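Glutathione S-transferase (Natrialba magadii ATCC 43099, PDB 6GZF) belongs to the Xi class of glutathione transferases and probably acts as a glutathionyl-hydroquinone reductase in a haloalkaliphilic archaeon. Local coordinates at the interface of chains A and B. Coordinates in Å, arbitrary orientation; residue numbers count along the deposited sequence, not the author numbering. Chains: chain A/B, Glutathione S-transferase.

Contact 1: the interface of chains A and B. Residues chain A 255-256, 264, 298, 311-314; chain B 255-256, 259, 261.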
ATOM      1  N   HIS A 255      -1.698   6.180  -0.246  1.00 20.43           N
ATOM      2  CA  HIS A 255      -0.625   5.596   0.550  1.00 19.80           C
ATOM      3  C   HIS A 255      -0.396   4.119   0.226  1.00 25.19           C
ATOM      4  O   HIS A 255       0.745   3.669   0.118  1.00 20.25           O
ATOM      5  CB  HIS A 255      -0.940   5.767   2.038  1.00 23.28           C
ATOM      6  CG  HIS A 255       0.175   5.358   2.949  1.00 21.62           C
ATOM      7  ND1 HIS A 255       0.522   4.041   3.158  1.00 21.82           N
ATOM      8  CD2 HIS A 255       1.014   6.093   3.714  1.00 22.24           C
ATOM      9  CE1 HIS A 255       1.528   3.982   4.010  1.00 26.04           C
ATOM     10  NE2 HIS A 255       1.847   5.215   4.363  1.00 27.71           N
ATOM     11  N   THR A 256      -1.484   3.374   0.068  1.00 21.12           N
ATOM     12  CA  THR A 256      -1.400   1.933  -0.147  1.00 18.76           C
ATOM     13  C   THR A 256      -1.587   1.547  -1.610  1.00 23.20           C
ATOM     14  O   THR A 256      -0.733   0.883  -2.199  1.00 31.12           O
ATOM     15  CB  THR A 256      -2.448   1.185   0.694  1.00 19.02           C
ATOM     16  OG1 THR A 256      -2.171   1.381   2.085  1.00 21.16           O
ATOM     17  CG2 THR A 256      -2.419  -0.302   0.381  1.00 17.87           C
ATOM     18  N   TYR A 264       2.213   8.464   6.678  1.00 30.11           N
ATOM     19  CA  TYR A 264       0.810   8.849   6.766  1.00 26.62           C
ATOM     20  C   TYR A 264       0.694  10.368   6.788  1.00 21.78           C
ATOM     21  O   TYR A 264       1.579  11.055   7.296  1.00 27.47           O
ATOM     22  CB  TYR A 264       0.159   8.266   8.023  1.00 26.73           C
ATOM     23  CG  TYR A 264      -0.428   6.880   7.868  1.00 26.59           C
ATOM     24  CD1 TYR A 264      -1.142   6.526   6.730  1.00 26.27           C
ATOM     25  CD2 TYR A 264      -0.283   5.932   8.873  1.00 22.95           C
ATOM     26  CE1 TYR A 264      -1.686   5.261   6.594  1.00 23.82           C
ATOM     27  CE2 TYR A 264      -0.822   4.665   8.745  1.00 25.63           C
ATOM     28  CZ  TYR A 264      -1.523   4.334   7.605  1.00 25.69           C
ATOM     29  OH  TYR A 264      -2.060   3.073   7.478  1.00 28.83           O
ATOM     30  N   TYR A 298      -9.896   1.080  -5.794  1.00 24.80           N
ATOM     31  CA  TYR A 298      -9.481  -0.294  -5.523  1.00 21.18           C
ATOM     32  C   TYR A 298     -10.087  -1.330  -6.474  1.00 22.60           C
ATOM     33  O   TYR A 298      -9.581  -2.447  -6.565  1.00 27.61           O
ATOM     34  CB  TYR A 298      -9.812  -0.673  -4.075  1.00 15.90           C
ATOM     35  CG  TYR A 298      -8.849  -0.094  -3.058  1.00 19.57           C
ATOM     36  CD1 TYR A 298      -7.578  -0.631  -2.894  1.00 24.45           C
ATOM     37  CD2 TYR A 298      -9.212   0.983  -2.259  1.00 18.71           C
ATOM     38  CE1 TYR A 298      -6.693  -0.108  -1.969  1.00 19.07           C
ATOM     39  CE2 TYR A 298      -8.334   1.512  -1.331  1.00 21.08           C
ATOM     40  CZ  TYR A 298      -7.077   0.963  -1.190  1.00 21.46           C
ATOM     41  OH  TYR A 298      -6.199   1.485  -0.268  1.00 20.36           O
ATOM     42  N   ALA A 311      -9.151  -2.291   0.162  1.00 19.14           N
ATOM     43  CA  ALA A 311      -8.386  -2.298   1.402  1.00 27.98           C
ATOM     44  C   ALA A 311      -9.150  -1.583   2.509  1.00 26.47           C
ATOM     45  O   ALA A 311      -9.930  -0.667   2.247  1.00 30.72           O
ATOM     46  CB  ALA A 311      -7.023  -1.656   1.193  1.00 27.20           C
ATOM     47  N   ARG A 312      -8.920  -2.005   3.747  1.00 30.27           N
ATOM     48  CA  ARG A 312      -9.643  -1.464   4.890  1.00 25.93           C
ATOM     49  C   ARG A 312      -9.217  -0.036   5.211  1.00 25.00           C
ATOM     50  O   ARG A 312     -10.054   0.862   5.318  1.00 27.19           O
ATOM     51  CB  ARG A 312      -9.443  -2.359   6.113  1.00 30.99           C
ATOM     52  CG  ARG A 312     -10.062  -1.821   7.388  1.00 33.23           C
ATOM     53  CD  ARG A 312     -10.000  -2.855   8.496  1.00 42.40           C
ATOM     54  NE  ARG A 312     -10.639  -2.387   9.721  1.00 39.40           N
ATOM     55  CZ  ARG A 312     -10.898  -3.161  10.769  1.00 43.60           C
ATOM     56  NH1 ARG A 312     -10.577  -4.447  10.740  1.00 40.42           N
ATOM     57  NH2 ARG A 312     -11.481  -2.650  11.845  1.00 54.57           N
ATOM     58  N   GLY A 313      -7.914   0.171   5.367  1.00 28.84           N
ATOM     59  CA  GLY A 313      -7.389   1.488   5.674  1.00 30.50           C
ATOM     60  C   GLY A 313      -7.474   1.818   7.151  1.00 24.36           C
ATOM     61  O   GLY A 313      -8.066   1.066   7.925  1.00 31.98           O
ATOM     62  N   PRO A 314      -6.878   2.951   7.550  1.00 25.97           N
ATOM     63  CA  PRO A 314      -6.829   3.387   8.951  1.00 29.33           C
ATOM     64  C   PRO A 314      -8.189   3.824   9.485  1.00 33.09           C
ATOM     65  O   PRO A 314      -9.084   4.150   8.707  1.00 37.40           O
ATOM     66  CB  PRO A 314      -5.863   4.580   8.917  1.00 31.25           C
ATOM     67  CG  PRO A 314      -5.138   4.472   7.613  1.00 27.78           C
ATOM     68  CD  PRO A 314      -6.120   3.855   6.672  1.00 26.73           C
TER
ATOM     69  N   HIS B 255       2.309  -3.891   5.230  1.00 29.17           N
ATOM     70  CA  HIS B 255       1.385  -2.769   5.338  1.00 25.67           C
ATOM     71  C   HIS B 255       0.877  -2.315   3.972  1.00 26.19           C
ATOM     72  O   HIS B 255      -0.326  -2.160   3.765  1.00 28.66           O
ATOM     73  CB  HIS B 255       2.065  -1.602   6.061  1.00 25.06           C
ATOM     74  CG  HIS B 255       1.161  -0.439   6.324  1.00 27.52           C
ATOM     75  ND1 HIS B 255       0.815   0.472   5.350  1.00 33.64           N
ATOM     76  CD2 HIS B 255       0.541  -0.032   7.458  1.00 31.69           C
ATOM     77  CE1 HIS B 255       0.017   1.387   5.870  1.00 29.24           C
ATOM     78  NE2 HIS B 255      -0.166   1.105   7.147  1.00 28.21           N
ATOM     79  N   THR B 256       1.804  -2.116   3.042  1.00 23.05           N
ATOM     80  CA  THR B 256       1.464  -1.599   1.722  1.00 21.32           C
ATOM     81  C   THR B 256       1.191  -2.705   0.707  1.00 23.31           C
ATOM     82  O   THR B 256       0.100  -2.782   0.140  1.00 27.19           O
ATOM     83  CB  THR B 256       2.585  -0.702   1.176  1.00 18.64           C
ATOM     84  OG1 THR B 256       2.837   0.365   2.098  1.00 22.96           O
ATOM     85  CG2 THR B 256       2.187  -0.122  -0.167  1.00 14.18           C
ATOM     86  N   MET B 259      -1.498  -4.886   1.689  1.00 31.25           N
ATOM     87  CA  MET B 259      -2.636  -4.043   2.058  1.00 27.79           C
ATOM     88  C   MET B 259      -3.105  -4.233   3.500  1.00 32.89           C
ATOM     89  O   MET B 259      -4.300  -4.154   3.785  1.00 31.05           O
ATOM     90  CB  MET B 259      -3.807  -4.287   1.105  1.00 35.12           C
ATOM     91  CG  MET B 259      -3.591  -3.749  -0.300  1.00 25.78           C
ATOM     92  SD  MET B 259      -5.076  -3.872  -1.314  1.00 31.76           S
ATOM     93  CE  MET B 259      -4.577  -2.944  -2.762  1.00 42.87           C
ATOM     94  N   ASN B 261      -3.080  -2.179   5.965  1.00 25.11           N
ATOM     95  CA  ASN B 261      -2.809  -0.759   6.159  1.00 27.07           C
ATOM     96  C   ASN B 261      -3.692  -0.057   7.188  1.00 28.78           C
ATOM     97  O   ASN B 261      -4.034   1.113   7.017  1.00 33.56           O
ATOM     98  CB  ASN B 261      -2.941  -0.035   4.820  1.00 26.32           C
ATOM     99  CG  ASN B 261      -4.331  -0.161   4.224  1.00 28.32           C
ATOM    100  OD1 ASN B 261      -5.083  -1.074   4.563  1.00 27.00           O
ATOM    101  ND2 ASN B 261      -4.679   0.758   3.330  1.00 27.06           N
TER
HETATM  102  O   HOH W   1       0.327   1.377   2.698  1.00 23.37           O
HETATM  103  O   HOH W   2      -3.882   3.495   2.485  1.00 26.65           O
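B:Asn261 reaches across to A:Thr256 and A:Gly313 in this interface of two Xi class glutathione transferase subunits, probably the dimer usual for the class. Its CG lies between the backbone N and the carbonyl carbon (chi1 61°), which turns the amide toward chain A. CB packs beside A:Thr256 OG1, and B:Asn261 CG lies 3.8 Å from A:Gly313 CA. At the tip the amide splits its work. B:Asn261 ND2 donates to the hydroxyl OG1 of A:Thr256 at 2.9 Å, with the oxygen tilted 31° from the amide plane, and a water also bridges the pair. B:Asn261 OD1 accepts from A:Gly313 N at 3.2 Å, the donor sitting above the carbonyl plane. The backbone O of B:Asn261 lies 2.8 Å from the phenol OH of A:Tyr264, a hydrogen bond in which the phenol must be the donor. A:Tyr264 OH also accepts from B:His255 NE2 at 2.8 Å, tip to tip and in the imidazole plane. A second water binds ND1 of A:His255 and of B:His255, whose rings meet edge to face, and also OG1 of both A:Thr256 and B:Thr256. On the flank, B:Met259 CE touches the ring edge of A:Tyr298 at CE1, 3.6 Å away, and B:Met259 SD packs against A:Ala311 CB.

Contact 2: the interface of chains A and B. Residues chain A 255, 261-264, 267; chain B 255, 264, 266, 314.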
ATOM      1  N   HIS A 255      -1.698   6.180  -0.246  1.00 20.43           N
ATOM      2  CA  HIS A 255      -0.625   5.596   0.550  1.00 19.80           C
ATOM      3  C   HIS A 255      -0.396   4.119   0.226  1.00 25.19           C
ATOM      4  O   HIS A 255       0.745   3.669   0.118  1.00 20.25           O
ATOM      5  CB  HIS A 255      -0.940   5.767   2.038  1.00 23.28           C
ATOM      6  CG  HIS A 255       0.175   5.358   2.949  1.00 21.62           C
ATOM      7  ND1 HIS A 255       0.522   4.041   3.158  1.00 21.82           N
ATOM      8  CD2 HIS A 255       1.014   6.093   3.714  1.00 22.24           C
ATOM      9  CE1 HIS A 255       1.528   3.982   4.010  1.00 26.04           C
ATOM     10  NE2 HIS A 255       1.847   5.215   4.363  1.00 27.71           N
ATOM     11  N   ASN A 261       3.976   5.341   0.239  1.00 24.41           N
ATOM     12  CA  ASN A 261       3.993   4.863   1.618  1.00 30.31           C
ATOM     13  C   ASN A 261       5.194   5.294   2.458  1.00 27.34           C
ATOM     14  O   ASN A 261       5.695   4.515   3.268  1.00 31.55           O
ATOM     15  CB  ASN A 261       3.912   3.335   1.619  1.00 27.42           C
ATOM     16  CG  ASN A 261       5.120   2.685   0.968  1.00 32.14           C
ATOM     17  OD1 ASN A 261       5.843   3.320   0.199  1.00 29.10           O
ATOM     18  ND2 ASN A 261       5.346   1.413   1.279  1.00 26.87           N
ATOM     19  N   VAL A 262       5.651   6.528   2.280  1.00 27.25           N
ATOM     20  CA  VAL A 262       6.730   7.042   3.113  1.00 32.13           C
ATOM     21  C   VAL A 262       6.196   7.413   4.494  1.00 27.13           C
ATOM     22  O   VAL A 262       6.795   7.075   5.514  1.00 27.22           O
ATOM     23  CB  VAL A 262       7.416   8.266   2.478  1.00 29.24           C
ATOM     24  CG1 VAL A 262       8.440   8.860   3.434  1.00 23.33           C
ATOM     25  CG2 VAL A 262       8.073   7.878   1.162  1.00 25.07           C
ATOM     26  N   GLN A 263       5.058   8.096   4.521  1.00 23.03           N
ATOM     27  CA  GLN A 263       4.463   8.527   5.780  1.00 24.17           C
ATOM     28  C   GLN A 263       2.969   8.799   5.638  1.00 28.26           C
ATOM     29  O   GLN A 263       2.513   9.289   4.604  1.00 24.36           O
ATOM     30  CB  GLN A 263       5.174   9.780   6.300  1.00 22.61           C
ATOM     31  CG  GLN A 263       4.788  10.173   7.716  1.00 23.02           C
ATOM     32  CD  GLN A 263       5.453  11.457   8.172  1.00 28.90           C
ATOM     33  OE1 GLN A 263       6.678  11.556   8.210  1.00 28.27           O
ATOM     34  NE2 GLN A 263       4.643  12.449   8.525  1.00 27.56           N
ATOM     35  N   TYR A 264       2.213   8.464   6.678  1.00 30.11           N
ATOM     36  CA  TYR A 264       0.810   8.849   6.766  1.00 26.62           C
ATOM     37  C   TYR A 264       0.694  10.368   6.788  1.00 21.78           C
ATOM     38  O   TYR A 264       1.579  11.055   7.296  1.00 27.47           O
ATOM     39  CB  TYR A 264       0.159   8.266   8.023  1.00 26.73           C
ATOM     40  CG  TYR A 264      -0.428   6.880   7.868  1.00 26.59           C
ATOM     41  CD1 TYR A 264      -1.142   6.526   6.730  1.00 26.27           C
ATOM     42  CD2 TYR A 264      -0.283   5.932   8.873  1.00 22.95           C
ATOM     43  CE1 TYR A 264      -1.686   5.261   6.594  1.00 23.82           C
ATOM     44  CE2 TYR A 264      -0.822   4.665   8.745  1.00 25.63           C
ATOM     45  CZ  TYR A 264      -1.523   4.334   7.605  1.00 25.69           C
ATOM     46  OH  TYR A 264      -2.060   3.073   7.478  1.00 28.83           O
ATOM     47  N   GLU A 267       0.430  11.426  10.282  1.00 22.15           N
ATOM     48  CA  GLU A 267       1.670  11.422  11.050  1.00 21.41           C
ATOM     49  C   GLU A 267       2.366  12.780  11.008  1.00 24.65           C
ATOM     50  O   GLU A 267       3.252  13.053  11.817  1.00 29.66           O
ATOM     51  CB  GLU A 267       2.614  10.332  10.541  1.00 19.35           C
ATOM     52  CG  GLU A 267       2.236   8.929  10.982  1.00 25.61           C
ATOM     53  CD  GLU A 267       3.310   7.907  10.661  1.00 27.75           C
ATOM     54  OE1 GLU A 267       3.564   7.664   9.462  1.00 26.11           O
ATOM     55  OE2 GLU A 267       3.901   7.348  11.609  1.00 24.93           O
TER
ATOM     56  N   HIS B 255       2.309  -3.891   5.230  1.00 29.17           N
ATOM     57  CA  HIS B 255       1.385  -2.769   5.338  1.00 25.67           C
ATOM     58  C   HIS B 255       0.877  -2.315   3.972  1.00 26.19           C
ATOM     59  O   HIS B 255      -0.326  -2.160   3.765  1.00 28.66           O
ATOM     60  CB  HIS B 255       2.065  -1.602   6.061  1.00 25.06           C
ATOM     61  CG  HIS B 255       1.161  -0.439   6.324  1.00 27.52           C
ATOM     62  ND1 HIS B 255       0.815   0.472   5.350  1.00 33.64           N
ATOM     63  CD2 HIS B 255       0.541  -0.032   7.458  1.00 31.69           C
ATOM     64  CE1 HIS B 255       0.017   1.387   5.870  1.00 29.24           C
ATOM     65  NE2 HIS B 255      -0.166   1.105   7.147  1.00 28.21           N
ATOM     66  N   TYR B 264       0.571   1.564  11.068  1.00 31.73           N
ATOM     67  CA  TYR B 264       1.996   1.249  11.098  1.00 27.58           C
ATOM     68  C   TYR B 264       2.368   0.511  12.380  1.00 33.12           C
ATOM     69  O   TYR B 264       1.731   0.694  13.414  1.00 35.99           O
ATOM     70  CB  TYR B 264       2.836   2.525  10.993  1.00 33.57           C
ATOM     71  CG  TYR B 264       3.120   3.005   9.588  1.00 31.15           C
ATOM     72  CD1 TYR B 264       3.287   2.110   8.539  1.00 31.39           C
ATOM     73  CD2 TYR B 264       3.241   4.361   9.318  1.00 28.96           C
ATOM     74  CE1 TYR B 264       3.557   2.557   7.256  1.00 29.37           C
ATOM     75  CE2 TYR B 264       3.508   4.815   8.044  1.00 28.45           C
ATOM     76  CZ  TYR B 264       3.666   3.911   7.017  1.00 33.08           C
ATOM     77  OH  TYR B 264       3.934   4.367   5.747  1.00 35.88           O
ATOM     78  N   ARG B 266       5.223   1.110  13.724  1.00 27.53           N
ATOM     79  CA  ARG B 266       5.877   2.206  14.429  1.00 33.41           C
ATOM     80  C   ARG B 266       4.868   3.109  15.136  1.00 33.76           C
ATOM     81  O   ARG B 266       5.232   3.884  16.019  1.00 29.56           O
ATOM     82  CB  ARG B 266       6.731   3.037  13.466  1.00 32.68           C
ATOM     83  CG  ARG B 266       5.942   4.000  12.588  1.00 27.23           C
ATOM     84  CD  ARG B 266       6.872   4.934  11.825  1.00 26.82           C
ATOM     85  NE  ARG B 266       6.185   5.638  10.747  1.00 30.35           N
ATOM     86  CZ  ARG B 266       6.777   6.491   9.916  1.00 27.93           C
ATOM     87  NH1 ARG B 266       8.072   6.751  10.038  1.00 32.36           N
ATOM     88  NH2 ARG B 266       6.074   7.087   8.963  1.00 27.35           N
ATOM     89  N   PRO B 314       8.646   3.757   4.590  1.00 36.59           N
ATOM     90  CA  PRO B 314       9.019   4.778   5.575  1.00 32.29           C
ATOM     91  C   PRO B 314      10.508   4.772   5.902  1.00 30.90           C
ATOM     92  O   PRO B 314      11.200   3.792   5.623  1.00 29.79           O
ATOM     93  CB  PRO B 314       8.193   4.392   6.807  1.00 28.69           C
ATOM     94  CG  PRO B 314       7.961   2.930   6.658  1.00 25.24           C
ATOM     95  CD  PRO B 314       7.817   2.694   5.184  1.00 27.73           C
TER
HETATM   96  O   HOH W   3       0.327   1.377   2.698  1.00 23.37           O
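A:Tyr264 and B:Tyr264 meet at the centre of this two-fold interface, A:Tyr264 CD2 to B:Tyr264 CD2 at 3.9 Å. CE2 of the chain A ring lies over the face of the chain B ring near its rim. Both side chains leave with CG anti to the carbonyl carbon (chi1 -88° in A:Tyr264), and A:Tyr264 points at B:His255 and B:Tyr264 at A:His255. Each imidazole also has its own chain's tyrosine against it: A:Tyr264 CE1 lies over the centre of the A:His255 ring, whose opposite face is packed by A:Asn261 CA. That sandwich probably fixes the ring rotation and aims NE2 of A:His255 at B:Tyr264 OH, 2.6 Å away in the ring plane. The same phenol makes a weak bond to the backbone O of A:Asn261. Nearby, B:Pro314 packs against the backbone of A:Val262, CA to CA at 4.1 Å, and its CB leans over one face of the B:Arg266 guanidinium. At the rim the charged pair closes the contact. B:Arg266 NH2 forms a salt bridge to A:Glu267 OE1 at 2.6 Å, meeting the syn side 30° out of the carboxylate plane. The NE of B:Arg266 comes near OE2, but its N-H points away and makes no bond. A:Glu267 is held from its own chain as well: A:Glu267 OE1 accepts from A:Tyr264 N at 3.2 Å through its anti lone pair.

Contact 3: the interface of chains A and B. Residues chain A 201-204, 207, 259; chain B 309-312.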
ATOM      1  N   ALA A 201       2.960   4.485 -12.241  1.00 32.61           N
ATOM      2  CA  ALA A 201       4.353   4.366 -12.657  1.00 33.46           C
ATOM      3  C   ALA A 201       4.640   2.964 -13.178  1.00 38.00           C
ATOM      4  O   ALA A 201       4.245   1.972 -12.565  1.00 39.78           O
ATOM      5  CB  ALA A 201       5.284   4.703 -11.504  1.00 29.48           C
ATOM      6  N   THR A 202       5.324   2.887 -14.314  1.00 36.45           N
ATOM      7  CA  THR A 202       5.603   1.605 -14.946  1.00 31.28           C
ATOM      8  C   THR A 202       7.082   1.242 -14.846  1.00 36.31           C
ATOM      9  O   THR A 202       7.465   0.095 -15.073  1.00 40.15           O
ATOM     10  CB  THR A 202       5.175   1.608 -16.428  1.00 37.06           C
ATOM     11  OG1 THR A 202       5.079   0.260 -16.906  1.00 52.44           O
ATOM     12  CG2 THR A 202       6.167   2.388 -17.280  1.00 39.07           C
ATOM     13  N   GLU A 203       7.906   2.227 -14.504  1.00 37.18           N
ATOM     14  CA  GLU A 203       9.334   2.004 -14.307  1.00 39.11           C
ATOM     15  C   GLU A 203       9.752   2.516 -12.932  1.00 36.76           C
ATOM     16  O   GLU A 203       9.042   3.313 -12.319  1.00 33.71           O
ATOM     17  CB  GLU A 203      10.147   2.687 -15.409  1.00 42.68           C
ATOM     18  CG  GLU A 203       9.844   2.182 -16.811  1.00 36.27           C
ATOM     19  CD  GLU A 203      10.486   3.034 -17.890  1.00 47.39           C
ATOM     20  OE1 GLU A 203      10.440   4.276 -17.773  1.00 52.00           O
ATOM     21  OE2 GLU A 203      11.037   2.462 -18.853  1.00 55.24           O
ATOM     22  N   GLN A 204      10.902   2.058 -12.449  1.00 31.22           N
ATOM     23  CA  GLN A 204      11.334   2.372 -11.091  1.00 31.76           C
ATOM     24  C   GLN A 204      11.737   3.835 -10.918  1.00 35.32           C
ATOM     25  O   GLN A 204      11.296   4.497  -9.978  1.00 33.09           O
ATOM     26  CB  GLN A 204      12.497   1.468 -10.680  1.00 22.77           C
ATOM     27  CG  GLN A 204      12.885   1.604  -9.216  1.00 21.27           C
ATOM     28  CD  GLN A 204      11.748   1.245  -8.278  1.00 32.74           C
ATOM     29  OE1 GLN A 204      11.087   0.219  -8.448  1.00 28.86           O
ATOM     30  NE2 GLN A 204      11.511   2.094  -7.283  1.00 23.39           N
ATOM     31  N   TYR A 207       8.886   6.373 -10.679  1.00 29.02           N
ATOM     32  CA  TYR A 207       8.242   6.218  -9.377  1.00 27.58           C
ATOM     33  C   TYR A 207       9.058   6.888  -8.278  1.00 31.09           C
ATOM     34  O   TYR A 207       8.512   7.593  -7.431  1.00 34.75           O
ATOM     35  CB  TYR A 207       8.037   4.736  -9.048  1.00 32.57           C
ATOM     36  CG  TYR A 207       7.640   4.470  -7.610  1.00 29.41           C
ATOM     37  CD1 TYR A 207       6.307   4.497  -7.221  1.00 32.64           C
ATOM     38  CD2 TYR A 207       8.598   4.179  -6.644  1.00 26.10           C
ATOM     39  CE1 TYR A 207       5.940   4.253  -5.909  1.00 27.12           C
ATOM     40  CE2 TYR A 207       8.239   3.936  -5.332  1.00 28.64           C
ATOM     41  CZ  TYR A 207       6.910   3.972  -4.971  1.00 29.03           C
ATOM     42  OH  TYR A 207       6.553   3.729  -3.664  1.00 30.35           O
ATOM     43  N   MET A 259       0.908   3.214  -3.573  1.00 20.35           N
ATOM     44  CA  MET A 259       2.208   2.933  -2.966  1.00 28.53           C
ATOM     45  C   MET A 259       3.007   4.187  -2.608  1.00 26.93           C
ATOM     46  O   MET A 259       4.235   4.190  -2.688  1.00 22.99           O
ATOM     47  CB  MET A 259       3.036   2.037  -3.893  1.00 34.63           C
ATOM     48  CG  MET A 259       2.962   0.560  -3.544  1.00 25.51           C
ATOM     49  SD  MET A 259       3.659  -0.520  -4.807  1.00 25.98           S
ATOM     50  CE  MET A 259       2.223  -0.792  -5.842  1.00 46.88           C
TER
ATOM     51  N   ILE B 309       6.951  -2.753  -9.289  1.00 27.12           N
ATOM     52  CA  ILE B 309       7.650  -1.584  -8.766  1.00 26.45           C
ATOM     53  C   ILE B 309       7.861  -1.709  -7.260  1.00 24.08           C
ATOM     54  O   ILE B 309       6.916  -1.954  -6.511  1.00 24.52           O
ATOM     55  CB  ILE B 309       6.880  -0.282  -9.064  1.00 31.60           C
ATOM     56  CG1 ILE B 309       6.737  -0.081 -10.573  1.00 29.52           C
ATOM     57  CG2 ILE B 309       7.584   0.910  -8.430  1.00 22.65           C
ATOM     58  CD1 ILE B 309       8.060  -0.038 -11.307  1.00 35.75           C
ATOM     59  N   VAL B 310       9.106  -1.543  -6.823  1.00 21.33           N
ATOM     60  CA  VAL B 310       9.433  -1.615  -5.404  1.00 24.19           C
ATOM     61  C   VAL B 310       9.096  -0.307  -4.696  1.00 21.63           C
ATOM     62  O   VAL B 310       9.640   0.746  -5.027  1.00 29.65           O
ATOM     63  CB  VAL B 310      10.922  -1.941  -5.182  1.00 20.91           C
ATOM     64  CG1 VAL B 310      11.269  -1.861  -3.703  1.00 18.73           C
ATOM     65  CG2 VAL B 310      11.253  -3.317  -5.744  1.00 18.36           C
ATOM     66  N   ALA B 311       8.195  -0.382  -3.723  1.00 19.94           N
ATOM     67  CA  ALA B 311       7.793   0.794  -2.962  1.00 26.29           C
ATOM     68  C   ALA B 311       8.953   1.317  -2.123  1.00 18.44           C
ATOM     69  O   ALA B 311       9.853   0.563  -1.753  1.00 22.47           O
ATOM     70  CB  ALA B 311       6.598   0.474  -2.078  1.00 28.16           C
ATOM     71  N   ARG B 312       8.927   2.612  -1.829  1.00 19.77           N
ATOM     72  CA  ARG B 312       9.997   3.246  -1.070  1.00 25.19           C
ATOM     73  C   ARG B 312       9.920   2.900   0.414  1.00 20.71           C
ATOM     74  O   ARG B 312      10.923   2.532   1.027  1.00 22.34           O
ATOM     75  CB  ARG B 312       9.955   4.763  -1.265  1.00 19.22           C
ATOM     76  CG  ARG B 312      10.933   5.538  -0.397  1.00 22.25           C
ATOM     77  CD  ARG B 312      11.362   6.823  -1.085  1.00 36.55           C
ATOM     78  NE  ARG B 312      11.840   7.826  -0.139  1.00 44.85           N
ATOM     79  CZ  ARG B 312      12.330   9.010  -0.493  1.00 43.57           C
ATOM     80  NH1 ARG B 312      12.412   9.337  -1.776  1.00 46.63           N
ATOM     81  NH2 ARG B 312      12.741   9.864   0.433  1.00 43.12           N
TER
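A:Gln204 pairs its side-chain amide with the backbone of B:Val310, using both ends in the way one peptide group pairs with another. A:Gln204 OE1 accepts from B:Val310 N at 3.1 Å on a lone pair, and A:Gln204 NE2 donates to B:Val310 O at 3.2 Å, also on a lone pair. A bend at chi2 (60°) brings the amide round to lie along the extended B:Ile309 to B:Ala311 stretch. A further polar link is a phenol: A:Tyr207 OH accepts from B:Arg312 N at 3.2 Å and donates to A:Met259 O at 2.6 Å, so one oxygen ties the partner's backbone to its own. The apolar part belongs mainly to B:Ile309. B:Ile309 CG2 sits over the face of the A:Tyr207 ring, 4.0 Å from its centroid and shifted toward the rim, while CD1 packs on A:Glu203. A:Met259 CG touches B:Ala311 CB at 3.9 Å. An alanine at A:Tyr207 would probably leave B:Arg312 N and A:Met259 O without their mate and B:Ile309 CG2 without the ring face beneath it. A:Gln204 and A:Tyr207 lie in the first turn of helix 204-224, so the start of this helix docks the loop that carries B:Ile309 to B:Arg312.

Contacts 1 and 2 are neighbours, their C-alpha centres about 9 Å apart, and they share A:His255, A:Tyr264 and B:His255; contact 3 lies about 16 Å from both. The loop after helix 250-254 serves all three, supplying the paired histidines of contacts 1 and 2, the tyrosine pair of contact 2, and Met259 to contacts 1 and 3. The 311-312 segment likewise recurs. Each contact has its twin with the chains exchanged, and near the axis twins fall within one patch. The centre of contact 3 is about 10 Å from A:Tyr196, probably catalytic; the distance alone shows no coupling to catalysis.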